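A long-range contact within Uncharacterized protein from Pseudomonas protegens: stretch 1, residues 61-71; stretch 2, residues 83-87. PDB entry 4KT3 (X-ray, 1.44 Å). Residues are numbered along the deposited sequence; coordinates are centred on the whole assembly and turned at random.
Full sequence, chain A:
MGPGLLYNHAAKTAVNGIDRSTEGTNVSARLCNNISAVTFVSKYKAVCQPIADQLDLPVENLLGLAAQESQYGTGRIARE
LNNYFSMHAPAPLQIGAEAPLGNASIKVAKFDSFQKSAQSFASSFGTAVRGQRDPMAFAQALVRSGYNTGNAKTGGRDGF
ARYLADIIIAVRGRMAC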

# COMPACT_ATOMS: atom_id res chain seq x y z
N ASN A 61 4.47 -7.78 13.17
CA ASN A 61 5.58 -7.03 12.57
C ASN A 61 5.87 -7.55 11.16
O ASN A 61 6.05 -6.77 10.21
CB ASN A 61 6.85 -7.14 13.41
CG ASN A 61 6.74 -6.42 14.75
OD1 ASN A 61 5.65 -6.21 15.28
ND2 ASN A 61 7.89 -6.05 15.31
N LEU A 62 5.92 -8.87 11.03
CA LEU A 62 6.16 -9.52 9.75
C LEU A 62 4.97 -9.35 8.80
O LEU A 62 5.15 -9.02 7.62
CB LEU A 62 6.48 -11.00 9.95
CG LEU A 62 6.88 -11.79 8.71
CD1 LEU A 62 8.18 -11.28 8.12
CD2 LEU A 62 6.95 -13.30 9.03
N LEU A 63 3.77 -9.60 9.31
CA LEU A 63 2.57 -9.50 8.50
C LEU A 63 2.32 -8.04 8.10
O LEU A 63 1.87 -7.77 6.98
CB LEU A 63 1.39 -10.08 9.28
CG LEU A 63 0.03 -10.13 8.56
CD1 LEU A 63 0.10 -10.87 7.23
CD2 LEU A 63 -1.04 -10.77 9.46
N GLY A 64 2.63 -7.12 9.00
CA GLY A 64 2.55 -5.69 8.72
C GLY A 64 3.48 -5.28 7.59
O GLY A 64 3.10 -4.48 6.72
N LEU A 65 4.70 -5.80 7.60
CA LEU A 65 5.62 -5.54 6.51
C LEU A 65 5.04 -6.06 5.19
O LEU A 65 5.07 -5.34 4.18
CB LEU A 65 7.02 -6.10 6.77
CG LEU A 65 8.03 -5.86 5.65
CD1 LEU A 65 8.23 -4.38 5.34
CD2 LEU A 65 9.37 -6.52 6.01
N ALA A 66 4.49 -7.27 5.19
CA ALA A 66 3.87 -7.78 3.97
C ALA A 66 2.71 -6.89 3.52
O ALA A 66 2.52 -6.66 2.32
CB ALA A 66 3.41 -9.21 4.17
N ALA A 67 1.90 -6.40 4.46
CA ALA A 67 0.78 -5.52 4.11
C ALA A 67 1.26 -4.23 3.44
O ALA A 67 0.63 -3.73 2.50
CB ALA A 67 -0.04 -5.18 5.35
N GLN A 68 2.35 -3.67 3.95
CA GLN A 68 2.99 -2.49 3.38
C GLN A 68 3.52 -2.75 1.97
O GLN A 68 3.31 -1.96 1.05
CB GLN A 68 4.15 -2.09 4.30
CG GLN A 68 5.27 -1.24 3.69
CD GLN A 68 4.85 0.19 3.40
OE1 GLN A 68 3.67 0.50 3.24
NE2 GLN A 68 5.85 1.08 3.32
N GLU A 69 4.22 -3.87 1.77
CA GLU A 69 4.86 -4.12 0.49
C GLU A 69 3.87 -4.51 -0.59
O GLU A 69 4.08 -4.20 -1.77
CB GLU A 69 5.91 -5.22 0.62
CG GLU A 69 7.06 -4.91 1.59
CD GLU A 69 7.85 -3.70 1.15
OE1 GLU A 69 8.46 -3.75 0.06
OE2 GLU A 69 7.86 -2.72 1.92
N SER A 70 2.81 -5.22 -0.19
CA SER A 70 1.86 -5.81 -1.13
C SER A 70 0.52 -5.08 -1.24
O SER A 70 -0.36 -5.56 -1.95
CB SER A 70 1.60 -7.27 -0.75
OG SER A 70 0.78 -7.39 0.40
N GLN A 71 0.38 -3.97 -0.53
CA GLN A 71 -0.89 -3.24 -0.49
C GLN A 71 -2.01 -4.20 -0.06
O GLN A 71 -3.05 -4.35 -0.71
CB GLN A 71 -1.19 -2.57 -1.83
CG GLN A 71 -0.17 -1.48 -2.23
CD GLN A 71 1.20 -2.04 -2.62
OE1 GLN A 71 2.25 -1.66 -2.05
NE2 GLN A 71 1.19 -2.94 -3.57
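Stretch 2 83-87: NYFSM

Stretch 2, which has no regular helix or strand, lies as a compact loop against one side of a helix that enters stretch 1 already formed, with a type I beta turn from Asn83 to Ser86. Asn83 ties the turn to the residue after it: its OD1 accepts a hydrogen bond from Met87 N at 2.9 Å and its ND2 donates one to Met87 O at 3.0 Å. The two backbones come close toward Ser70, where the CA atoms of Glu69 and Phe85, and likewise those of Ser70 and Tyr84, are 5.3 Å apart; locally the chains run in opposite senses.

Along the helix, Asn61 is out of reach and the first contact is Leu62. Its side chain leaves CA sideways, but its end comes nearer, bringing CD1 to 3.7 Å from CE2 of Phe85. Leu63 and Gly64 belong to the side facing away. Leu65 returns to the contact, its CD2 at the edge of the Phe85 ring, 3.8 Å from CD2 of Phe85. Ala66 lies over one face of that ring, with its CB 4.2 Å from the centroid in an off-centre CH-pi contact; its small methyl is compatible with a close approach of the backbone: Ala66 CA lies 3.4 Å from Tyr84 O in a CA-H...O contact. Thus Phe85, whose CA-to-CB bond points away, still brings its ring back to three helix residues, a broad apolar surface suited to leucine and alanine.

Ala67 points away and Gln68 makes no contact. Glu69 points toward the loop: its CB lies 3.5 Å from Tyr84 O, and its OE1 is 3.4 Å from CB of Ser86, a side chain small enough to fit close to the helix. Ser70 OG donates to Ala66 O at 2.7 Å, satisfying its donor while it sits at the edge of the Tyr84 ring, 3.8 Å from Tyr84 CD2. Gln71, with positive phi, leaves the helical conformation and the contact.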

# COMPACT_ATOMS: atom_id res chain seq x y z
N ASN A 83 5.26 -12.41 -4.54
CA ASN A 83 6.35 -11.74 -3.85
C ASN A 83 5.75 -10.69 -2.93
O ASN A 83 5.59 -9.53 -3.32
CB ASN A 83 7.31 -11.13 -4.87
CG ASN A 83 8.52 -10.46 -4.24
OD1 ASN A 83 8.62 -10.28 -3.02
ND2 ASN A 83 9.46 -10.04 -5.09
N TYR A 84 5.41 -11.12 -1.72
CA TYR A 84 4.68 -10.27 -0.77
C TYR A 84 5.59 -9.34 0.03
O TYR A 84 5.11 -8.57 0.85
CB TYR A 84 3.79 -11.11 0.14
CG TYR A 84 2.58 -11.67 -0.55
CD1 TYR A 84 2.67 -12.81 -1.34
CD2 TYR A 84 1.33 -11.08 -0.40
CE1 TYR A 84 1.55 -13.33 -1.98
CE2 TYR A 84 0.22 -11.59 -1.03
CZ TYR A 84 0.34 -12.71 -1.83
OH TYR A 84 -0.78 -13.22 -2.47
N PHE A 85 6.89 -9.38 -0.24
CA PHE A 85 7.85 -8.49 0.43
C PHE A 85 8.58 -7.62 -0.58
O PHE A 85 9.56 -6.94 -0.23
CB PHE A 85 8.79 -9.33 1.30
CG PHE A 85 8.08 -9.95 2.47
CD1 PHE A 85 7.37 -11.13 2.32
CD2 PHE A 85 8.06 -9.31 3.71
CE1 PHE A 85 6.66 -11.66 3.36
CE2 PHE A 85 7.35 -9.86 4.77
CZ PHE A 85 6.65 -11.03 4.59
N SER A 86 8.07 -7.62 -1.81
CA SER A 86 8.65 -6.88 -2.94
C SER A 86 10.18 -6.96 -2.97
O SER A 86 10.87 -5.95 -3.16
CB SER A 86 8.18 -5.42 -2.94
OG SER A 86 6.77 -5.37 -3.06
N MSE A 87 10.68 -8.18 -2.80
CA MSE A 87 12.11 -8.44 -2.81
C MSE A 87 12.68 -8.22 -4.20
O MSE A 87 12.17 -8.77 -5.17
CB MSE A 87 12.38 -9.90 -2.44
CG MSE A 87 11.81 -10.32 -1.11
SE MSE A 87 12.89 -9.74 0.39
CE MSE A 87 14.41 -10.92 0.15